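PDB 3C2G: beta-catenin homolog sys-1 from Caenorhabditis elegans, which acts as a transcriptional coregulator in the Wnt asymmetry pathway, directly binding the TCF factor POP-1 and activating or repressing target genes. Local coordinates for residues 51-65 against 77-89. Sequence-based numbering, arbitrary orientation.
Sequences VQQILNIIYDGLKPQ and LWYNLLDILRRFT
Ile58 reaches helix 77-89 with its CD1 methyl, which lies 3.5 Å from CG2 of Ile84 and also meets CB of Leu85. Its CG1 branch stands anti to the carbonyl carbon (chi1 -72°) and runs on extended, carrying CD1 across to the facing helix, where CG1 and CD1 also lie beside the Leu81 carbonyl oxygen. One turn back, Ile54 turns CG2 to the same Ile84 methyl, the two side chains crossing at about a right angle. Ile54 CG2 also sits 3.5 Å from Phe88 CZ, neither squarely over the ring nor at its rim. Leu55 CD2 does take the edge of Phe88, 3.6 Å from Phe88 CD2 and near the ring plane, while Ile84 CG2, one turn earlier in the same helix as Phe88, lies over one face toward the rim.

The axes of segments 51-62 and 77-89 approach to 9.6 Å, their N-to-C directions 147° apart: a splayed antiparallel pairing of parts of the consecutive helices 47-62 and 71-90 within the all-helical armadillo domain. Helix 20-37 reaches Ile84, and Phe115 of helix 115-122, further along the chain, reaches Leu85.

Gly61 permits close approach toward the C-terminal end of helix 51-62: its CA lies 3.6 Å from Leu81 CD1, where a side-chain carbon would clash. Leu62 CD2 rests over one face of Trp78 as a CH-pi contact, 3.6 Å from the centroid of the five-membered ring. At the ring edge, Trp78 NE1 donates to Gly61 O over 3.1 Å. The N-H...O angle of 140° marks a bent bond, with the donor tilted from the carbonyl plane. A leucine in place of Trp78 would probably leave the Gly61 carbonyl without this donor and Leu62 CD2 without its flat seat. Leu77 CD2 flanks the same carbonyl oxygen at 3.6 Å.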
ATOM      1  N   VAL A  51      11.938 -17.477  38.740  1.00 44.42           N
ATOM      2  CA  VAL A  51      11.014 -16.644  37.978  1.00 42.46           C
ATOM      3  C   VAL A  51       9.553 -17.057  38.203  1.00 41.56           C
ATOM      4  O   VAL A  51       8.702 -16.206  38.443  1.00 41.17           O
ATOM      5  CB  VAL A  51      11.381 -16.638  36.465  1.00 42.72           C
ATOM      6  CG1 VAL A  51      10.296 -15.964  35.623  1.00 42.17           C
ATOM      7  CG2 VAL A  51      12.723 -15.954  36.252  1.00 41.14           C
ATOM      8  N   GLN A  52       9.266 -18.354  38.144  1.00 40.86           N
ATOM      9  CA  GLN A  52       7.903 -18.837  38.393  1.00 40.46           C
ATOM     10  C   GLN A  52       7.344 -18.410  39.757  1.00 40.36           C
ATOM     11  O   GLN A  52       6.171 -18.017  39.856  1.00 40.30           O
ATOM     12  CB  GLN A  52       7.811 -20.356  38.235  1.00 40.20           C
ATOM     13  CG  GLN A  52       6.398 -20.856  37.935  1.00 40.32           C
ATOM     14  CD  GLN A  52       5.764 -20.168  36.709  1.00 41.16           C
ATOM     15  OE1 GLN A  52       6.296 -20.237  35.592  1.00 38.79           O
ATOM     16  NE2 GLN A  52       4.625 -19.505  36.924  1.00 37.05           N
ATOM     17  N   GLN A  53       8.184 -18.499  40.791  1.00 39.70           N
ATOM     18  CA  GLN A  53       7.835 -18.066  42.147  1.00 39.74           C
ATOM     19  C   GLN A  53       7.419 -16.601  42.167  1.00 38.33           C
ATOM     20  O   GLN A  53       6.379 -16.267  42.737  1.00 38.50           O
ATOM     21  CB  GLN A  53       9.014 -18.256  43.119  1.00 39.38           C
ATOM     22  CG  GLN A  53       9.286 -19.679  43.549  1.00 40.78           C
ATOM     23  CD  GLN A  53      10.429 -19.788  44.564  1.00 43.07           C
ATOM     24  OE1 GLN A  53      11.562 -19.350  44.309  1.00 46.23           O
ATOM     25  NE2 GLN A  53      10.134 -20.381  45.724  1.00 45.36           N
ATOM     26  N   ILE A  54       8.237 -15.736  41.561  1.00 37.09           N
ATOM     27  CA  ILE A  54       7.926 -14.307  41.474  1.00 36.27           C
ATOM     28  C   ILE A  54       6.651 -14.065  40.664  1.00 36.17           C
ATOM     29  O   ILE A  54       5.784 -13.286  41.078  1.00 36.86           O
ATOM     30  CB  ILE A  54       9.070 -13.494  40.837  1.00 36.35           C
ATOM     31  CG1 ILE A  54      10.424 -13.846  41.471  1.00 35.78           C
ATOM     32  CG2 ILE A  54       8.763 -11.993  40.896  1.00 34.86           C
ATOM     33  CD1 ILE A  54      10.896 -12.908  42.535  1.00 35.15           C
ATOM     34  N   LEU A  55       6.538 -14.728  39.516  1.00 35.60           N
ATOM     35  CA  LEU A  55       5.375 -14.552  38.660  1.00 35.65           C
ATOM     36  C   LEU A  55       4.127 -14.940  39.428  1.00 36.17           C
ATOM     37  O   LEU A  55       3.100 -14.255  39.351  1.00 36.29           O
ATOM     38  CB  LEU A  55       5.486 -15.366  37.364  1.00 35.16           C
ATOM     39  CG  LEU A  55       6.512 -14.922  36.306  1.00 34.97           C
ATOM     40  CD1 LEU A  55       6.528 -15.896  35.119  1.00 31.63           C
ATOM     41  CD2 LEU A  55       6.257 -13.491  35.837  1.00 32.82           C
ATOM     42  N   ASN A  56       4.227 -16.026  40.188  1.00 36.35           N
ATOM     43  CA  ASN A  56       3.083 -16.513  40.939  1.00 36.63           C
ATOM     44  C   ASN A  56       2.675 -15.554  42.042  1.00 36.24           C
ATOM     45  O   ASN A  56       1.494 -15.472  42.375  1.00 36.89           O
ATOM     46  CB  ASN A  56       3.334 -17.921  41.478  1.00 36.92           C
ATOM     47  CG  ASN A  56       3.127 -18.995  40.418  1.00 38.19           C
ATOM     48  OD1 ASN A  56       2.625 -18.723  39.316  1.00 37.51           O
ATOM     49  ND2 ASN A  56       3.497 -20.226  40.751  1.00 36.63           N
ATOM     50  N   ILE A  57       3.644 -14.813  42.580  1.00 35.18           N
ATOM     51  CA  ILE A  57       3.346 -13.767  43.559  1.00 35.60           C
ATOM     52  C   ILE A  57       2.729 -12.526  42.893  1.00 35.21           C
ATOM     53  O   ILE A  57       1.735 -11.967  43.387  1.00 34.70           O
ATOM     54  CB  ILE A  57       4.587 -13.383  44.423  1.00 35.75           C
ATOM     55  CG1 ILE A  57       4.966 -14.540  45.357  1.00 35.99           C
ATOM     56  CG2 ILE A  57       4.299 -12.147  45.257  1.00 34.46           C
ATOM     57  CD1 ILE A  57       6.268 -14.322  46.133  1.00 36.56           C
ATOM     58  N   ILE A  58       3.319 -12.089  41.783  1.00 34.02           N
ATOM     59  CA  ILE A  58       2.730 -10.998  41.008  1.00 32.88           C
ATOM     60  C   ILE A  58       1.240 -11.264  40.761  1.00 33.05           C
ATOM     61  O   ILE A  58       0.374 -10.430  41.096  1.00 32.65           O
ATOM     62  CB  ILE A  58       3.495 -10.756  39.693  1.00 32.74           C
ATOM     63  CG1 ILE A  58       4.854 -10.116  40.002  1.00 30.41           C
ATOM     64  CG2 ILE A  58       2.668  -9.880  38.760  1.00 31.59           C
ATOM     65  CD1 ILE A  58       5.831 -10.175  38.880  1.00 31.51           C
ATOM     66  N   TYR A  59       0.946 -12.446  40.228  1.00 33.09           N
ATOM     67  CA  TYR A  59      -0.432 -12.851  39.963  1.00 34.32           C
ATOM     68  C   TYR A  59      -1.297 -12.802  41.228  1.00 35.58           C
ATOM     69  O   TYR A  59      -2.350 -12.159  41.250  1.00 35.62           O
ATOM     70  CB  TYR A  59      -0.441 -14.245  39.345  1.00 34.26           C
ATOM     71  CG  TYR A  59      -1.799 -14.783  38.950  1.00 36.09           C
ATOM     72  CD1 TYR A  59      -2.869 -13.924  38.694  1.00 35.07           C
ATOM     73  CD2 TYR A  59      -2.005 -16.159  38.800  1.00 35.80           C
ATOM     74  CE1 TYR A  59      -4.100 -14.414  38.328  1.00 35.94           C
ATOM     75  CE2 TYR A  59      -3.232 -16.658  38.411  1.00 35.65           C
ATOM     76  CZ  TYR A  59      -4.276 -15.781  38.178  1.00 36.70           C
ATOM     77  OH  TYR A  59      -5.517 -16.256  37.812  1.00 37.25           O
ATOM     78  N   ASP A  60      -0.835 -13.457  42.288  1.00 36.53           N
ATOM     79  CA  ASP A  60      -1.568 -13.465  43.547  1.00 37.73           C
ATOM     80  C   ASP A  60      -1.835 -12.066  44.124  1.00 37.95           C
ATOM     81  O   ASP A  60      -2.934 -11.793  44.608  1.00 38.40           O
ATOM     82  CB  ASP A  60      -0.864 -14.342  44.587  1.00 38.35           C
ATOM     83  CG  ASP A  60      -1.682 -14.486  45.841  1.00 40.23           C
ATOM     84  OD1 ASP A  60      -2.660 -15.272  45.808  1.00 41.83           O
ATOM     85  OD2 ASP A  60      -1.373 -13.778  46.833  1.00 40.02           O
ATOM     86  N   GLY A  61      -0.835 -11.192  44.075  1.00 38.63           N
ATOM     87  CA  GLY A  61      -0.978  -9.813  44.565  1.00 40.75           C
ATOM     88  C   GLY A  61      -2.029  -8.970  43.840  1.00 42.13           C
ATOM     89  O   GLY A  61      -2.631  -8.073  44.429  1.00 42.01           O
ATOM     90  N   LEU A  62      -2.262  -9.272  42.566  1.00 43.32           N
ATOM     91  CA  LEU A  62      -3.241  -8.533  41.773  1.00 44.30           C
ATOM     92  C   LEU A  62      -4.673  -8.953  42.060  1.00 45.71           C
ATOM     93  O   LEU A  62      -5.596  -8.213  41.766  1.00 45.50           O
ATOM     94  CB  LEU A  62      -2.923  -8.635  40.276  1.00 43.55           C
ATOM     95  CG  LEU A  62      -1.566  -8.041  39.872  1.00 43.28           C
ATOM     96  CD1 LEU A  62      -1.199  -8.370  38.437  1.00 41.44           C
ATOM     97  CD2 LEU A  62      -1.536  -6.544  40.096  1.00 42.78           C
ATOM     98  N   LYS A  63      -4.858 -10.137  42.638  1.00 48.33           N
ATOM     99  CA  LYS A  63      -6.197 -10.625  42.986  1.00 50.84           C
ATOM    100  C   LYS A  63      -6.834  -9.777  44.081  1.00 53.61           C
ATOM    101  O   LYS A  63      -6.128  -9.268  44.956  1.00 53.80           O
ATOM    102  CB  LYS A  63      -6.154 -12.091  43.416  1.00 50.27           C
ATOM    103  CG  LYS A  63      -5.907 -13.037  42.272  1.00 50.20           C
ATOM    104  CD  LYS A  63      -5.961 -14.486  42.697  1.00 50.65           C
ATOM    105  CE  LYS A  63      -5.268 -15.347  41.665  1.00 51.13           C
ATOM    106  NZ  LYS A  63      -5.627 -16.782  41.784  1.00 54.30           N
ATOM    107  N   PRO A  64      -8.170  -9.601  44.026  1.00 56.68           N
ATOM    108  CA  PRO A  64      -8.860  -8.846  45.078  1.00 58.82           C
ATOM    109  C   PRO A  64      -8.783  -9.559  46.418  1.00 60.97           C
ATOM    110  O   PRO A  64      -8.916 -10.781  46.476  1.00 61.09           O
ATOM    111  CB  PRO A  64     -10.314  -8.796  44.594  1.00 58.80           C
ATOM    112  CG  PRO A  64     -10.447  -9.932  43.621  1.00 58.66           C
ATOM    113  CD  PRO A  64      -9.099 -10.071  42.978  1.00 57.08           C
ATOM    114  N   GLN A  65      -8.540  -8.789  47.474  1.00 63.73           N
ATOM    115  CA  GLN A  65      -8.564  -9.305  48.838  1.00 66.11           C
ATOM    116  C   GLN A  65      -9.912  -8.931  49.479  1.00 67.72           C
ATOM    117  O   GLN A  65     -10.311  -7.765  49.426  1.00 67.90           O
ATOM    118  CB  GLN A  65      -7.398  -8.735  49.645  1.00 66.17           C
ATOM    119  CG  GLN A  65      -6.071  -8.717  48.897  1.00 67.44           C
ATOM    120  CD  GLN A  65      -4.871  -8.543  49.820  1.00 70.17           C
ATOM    121  OE1 GLN A  65      -4.824  -9.119  50.913  1.00 71.59           O
ATOM    122  NE2 GLN A  65      -3.887  -7.754  49.379  1.00 69.68           N
ATOM    123  N   LEU A  77       0.555  -1.246  45.886  1.00 35.47           N
ATOM    124  CA  LEU A  77       0.928  -2.653  45.806  1.00 34.32           C
ATOM    125  C   LEU A  77       1.184  -3.039  44.359  1.00 34.50           C
ATOM    126  O   LEU A  77       2.288  -3.482  44.020  1.00 34.24           O
ATOM    127  CB  LEU A  77      -0.163  -3.539  46.429  1.00 34.33           C
ATOM    128  CG  LEU A  77      -0.030  -5.061  46.318  1.00 32.41           C
ATOM    129  CD1 LEU A  77       1.146  -5.584  47.117  1.00 32.85           C
ATOM    130  CD2 LEU A  77      -1.310  -5.716  46.780  1.00 32.85           C
ATOM    131  N   TRP A  78       0.170  -2.827  43.513  1.00 34.30           N
ATOM    132  CA  TRP A  78       0.245  -3.162  42.082  1.00 34.56           C
ATOM    133  C   TRP A  78       1.356  -2.425  41.332  1.00 35.37           C
ATOM    134  O   TRP A  78       2.007  -3.004  40.456  1.00 35.97           O
ATOM    135  CB  TRP A  78      -1.106  -2.952  41.395  1.00 33.65           C
ATOM    136  CG  TRP A  78      -2.235  -3.755  42.018  1.00 33.32           C
ATOM    137  CD1 TRP A  78      -2.118  -4.840  42.860  1.00 32.94           C
ATOM    138  CD2 TRP A  78      -3.641  -3.558  41.821  1.00 32.18           C
ATOM    139  NE1 TRP A  78      -3.366  -5.314  43.201  1.00 32.68           N
ATOM    140  CE2 TRP A  78      -4.316  -4.554  42.574  1.00 31.50           C
ATOM    141  CE3 TRP A  78      -4.396  -2.643  41.082  1.00 32.72           C
ATOM    142  CZ2 TRP A  78      -5.707  -4.646  42.617  1.00 32.59           C
ATOM    143  CZ3 TRP A  78      -5.787  -2.734  41.122  1.00 33.30           C
ATOM    144  CH2 TRP A  78      -6.428  -3.734  41.883  1.00 33.74           C
ATOM    145  N   TYR A  79       1.612  -1.168  41.685  1.00 35.71           N
ATOM    146  CA  TYR A  79       2.689  -0.455  41.021  1.00 36.22           C
ATOM    147  C   TYR A  79       4.002  -1.196  41.200  1.00 36.99           C
ATOM    148  O   TYR A  79       4.808  -1.260  40.271  1.00 37.60           O
ATOM    149  CB  TYR A  79       2.821   0.987  41.505  1.00 36.48           C
ATOM    150  CG  TYR A  79       3.905   1.746  40.773  1.00 37.14           C
ATOM    151  CD1 TYR A  79       3.632   2.399  39.568  1.00 35.84           C
ATOM    152  CD2 TYR A  79       5.212   1.792  41.269  1.00 36.71           C
ATOM    153  CE1 TYR A  79       4.633   3.085  38.877  1.00 35.99           C
ATOM    154  CE2 TYR A  79       6.223   2.483  40.581  1.00 36.81           C
ATOM    155  CZ  TYR A  79       5.918   3.127  39.390  1.00 36.91           C
ATOM    156  OH  TYR A  79       6.898   3.823  38.708  1.00 39.84           O
ATOM    157  N   ASN A  80       4.212  -1.750  42.397  1.00 37.50           N
ATOM    158  CA  ASN A  80       5.432  -2.501  42.704  1.00 36.79           C
ATOM    159  C   ASN A  80       5.517  -3.808  41.929  1.00 35.65           C
ATOM    160  O   ASN A  80       6.531  -4.094  41.287  1.00 35.21           O
ATOM    161  CB  ASN A  80       5.527  -2.775  44.208  1.00 38.29           C
ATOM    162  CG  ASN A  80       6.044  -1.583  44.993  1.00 40.64           C
ATOM    163  OD1 ASN A  80       7.187  -1.581  45.429  1.00 45.55           O
ATOM    164  ND2 ASN A  80       5.209  -0.566  45.173  1.00 43.36           N
ATOM    165  N   LEU A  81       4.442  -4.593  41.987  1.00 34.94           N
ATOM    166  CA  LEU A  81       4.363  -5.862  41.271  1.00 34.55           C
ATOM    167  C   LEU A  81       4.427  -5.681  39.746  1.00 35.69           C
ATOM    168  O   LEU A  81       5.100  -6.447  39.045  1.00 36.15           O
ATOM    169  CB  LEU A  81       3.096  -6.618  41.668  1.00 33.98           C
ATOM    170  CG  LEU A  81       2.854  -6.878  43.161  1.00 33.11           C
ATOM    171  CD1 LEU A  81       1.476  -7.448  43.373  1.00 31.22           C
ATOM    172  CD2 LEU A  81       3.900  -7.801  43.774  1.00 31.38           C
ATOM    173  N   LEU A  82       3.747  -4.657  39.230  1.00 35.97           N
ATOM    174  CA  LEU A  82       3.763  -4.415  37.791  1.00 35.34           C
ATOM    175  C   LEU A  82       5.126  -3.948  37.339  1.00 34.78           C
ATOM    176  O   LEU A  82       5.540  -4.240  36.221  1.00 34.13           O
ATOM    177  CB  LEU A  82       2.669  -3.439  37.371  1.00 35.51           C
ATOM    178  CG  LEU A  82       1.249  -3.968  37.614  1.00 35.03           C
ATOM    179  CD1 LEU A  82       0.198  -2.872  37.427  1.00 32.55           C
ATOM    180  CD2 LEU A  82       0.960  -5.186  36.742  1.00 35.34           C
ATOM    181  N   ASP A  83       5.839  -3.255  38.222  1.00 35.24           N
ATOM    182  CA  ASP A  83       7.196  -2.816  37.908  1.00 35.73           C
ATOM    183  C   ASP A  83       8.168  -3.985  37.856  1.00 35.72           C
ATOM    184  O   ASP A  83       9.088  -3.990  37.044  1.00 35.60           O
ATOM    185  CB  ASP A  83       7.701  -1.764  38.887  1.00 36.28           C
ATOM    186  CG  ASP A  83       9.015  -1.150  38.433  1.00 39.47           C
ATOM    187  OD1 ASP A  83       9.025  -0.418  37.416  1.00 41.47           O
ATOM    188  OD2 ASP A  83      10.049  -1.428  39.074  1.00 41.93           O
ATOM    189  N   ILE A  84       7.957  -4.977  38.720  1.00 36.21           N
ATOM    190  CA  ILE A  84       8.727  -6.209  38.646  1.00 35.82           C
ATOM    191  C   ILE A  84       8.414  -6.863  37.305  1.00 35.68           C
ATOM    192  O   ILE A  84       9.317  -7.181  36.529  1.00 36.68           O
ATOM    193  CB  ILE A  84       8.390  -7.175  39.820  1.00 36.10           C
ATOM    194  CG1 ILE A  84       9.003  -6.674  41.134  1.00 35.88           C
ATOM    195  CG2 ILE A  84       8.877  -8.588  39.517  1.00 34.51           C
ATOM    196  CD1 ILE A  84       8.304  -7.215  42.394  1.00 35.76           C
ATOM    197  N   LEU A  85       7.130  -7.037  37.022  1.00 35.29           N
ATOM    198  CA  LEU A  85       6.708  -7.657  35.770  1.00 35.74           C
ATOM    199  C   LEU A  85       7.305  -6.960  34.548  1.00 35.88           C
ATOM    200  O   LEU A  85       7.800  -7.625  33.641  1.00 35.22           O
ATOM    201  CB  LEU A  85       5.183  -7.704  35.677  1.00 35.58           C
ATOM    202  CG  LEU A  85       4.561  -8.299  34.412  1.00 37.55           C
ATOM    203  CD1 LEU A  85       5.052  -9.729  34.097  1.00 36.98           C
ATOM    204  CD2 LEU A  85       3.055  -8.268  34.560  1.00 39.64           C
ATOM    205  N   ARG A  86       7.266  -5.629  34.542  1.00 36.66           N
ATOM    206  CA  ARG A  86       7.839  -4.856  33.453  1.00 38.77           C
ATOM    207  C   ARG A  86       9.305  -5.201  33.265  1.00 39.87           C
ATOM    208  O   ARG A  86       9.760  -5.421  32.146  1.00 39.04           O
ATOM    209  CB  ARG A  86       7.675  -3.355  33.696  1.00 39.22           C
ATOM    210  CG  ARG A  86       8.236  -2.475  32.577  1.00 39.97           C
ATOM    211  CD  ARG A  86       7.914  -0.995  32.768  1.00 38.99           C
ATOM    212  NE  ARG A  86       8.584  -0.468  33.949  1.00 42.45           N
ATOM    213  CZ  ARG A  86       9.835  -0.021  33.969  1.00 43.87           C
ATOM    214  NH1 ARG A  86      10.563  -0.030  32.856  1.00 42.77           N
ATOM    215  NH2 ARG A  86      10.358   0.427  35.108  1.00 43.30           N
ATOM    216  N   ARG A  87      10.030  -5.275  34.376  1.00 41.70           N
ATOM    217  CA  ARG A  87      11.453  -5.570  34.343  1.00 43.75           C
ATOM    218  C   ARG A  87      11.758  -6.952  33.768  1.00 44.34           C
ATOM    219  O   ARG A  87      12.731  -7.120  33.022  1.00 44.44           O
ATOM    220  CB  ARG A  87      12.067  -5.355  35.727  1.00 43.96           C
ATOM    221  CG  ARG A  87      12.121  -3.869  36.088  1.00 45.36           C
ATOM    222  CD  ARG A  87      12.597  -3.588  37.505  1.00 45.44           C
ATOM    223  NE  ARG A  87      13.606  -2.529  37.458  1.00 50.73           N
ATOM    224  CZ  ARG A  87      13.361  -1.236  37.639  1.00 49.81           C
ATOM    225  NH1 ARG A  87      12.141  -0.813  37.924  1.00 49.87           N
ATOM    226  NH2 ARG A  87      14.353  -0.366  37.547  1.00 52.77           N
ATOM    227  N   PHE A  88      10.895  -7.918  34.072  1.00 44.90           N
ATOM    228  CA  PHE A  88      10.972  -9.259  33.489  1.00 46.70           C
ATOM    229  C   PHE A  88      10.849  -9.275  31.968  1.00 47.14           C
ATOM    230  O   PHE A  88      11.260 -10.234  31.321  1.00 47.61           O
ATOM    231  CB  PHE A  88       9.863 -10.148  34.057  1.00 47.19           C
ATOM    232  CG  PHE A  88      10.164 -10.718  35.409  1.00 49.03           C
ATOM    233  CD1 PHE A  88      11.186 -10.196  36.200  1.00 49.01           C
ATOM    234  CD2 PHE A  88       9.401 -11.774  35.906  1.00 51.02           C
ATOM    235  CE1 PHE A  88      11.455 -10.725  37.448  1.00 50.44           C
ATOM    236  CE2 PHE A  88       9.662 -12.316  37.167  1.00 51.15           C
ATOM    237  CZ  PHE A  88      10.693 -11.790  37.938  1.00 50.44           C
ATOM    238  N   THR A  89      10.267  -8.229  31.397  1.00 47.66           N
ATOM    239  CA  THR A  89      10.016  -8.214  29.961  1.00 48.06           C
ATOM    240  C   THR A  89      11.143  -7.569  29.146  1.00 48.87           C
ATOM    241  O   THR A  89      11.171  -7.701  27.920  1.00 49.45           O
ATOM    242  CB  THR A  89       8.656  -7.569  29.614  1.00 47.76           C
ATOM    243  OG1 THR A  89       8.621  -6.231  30.111  1.00 47.63           O
ATOM    244  CG2 THR A  89       7.512  -8.368  30.227  1.00 46.62           C
TER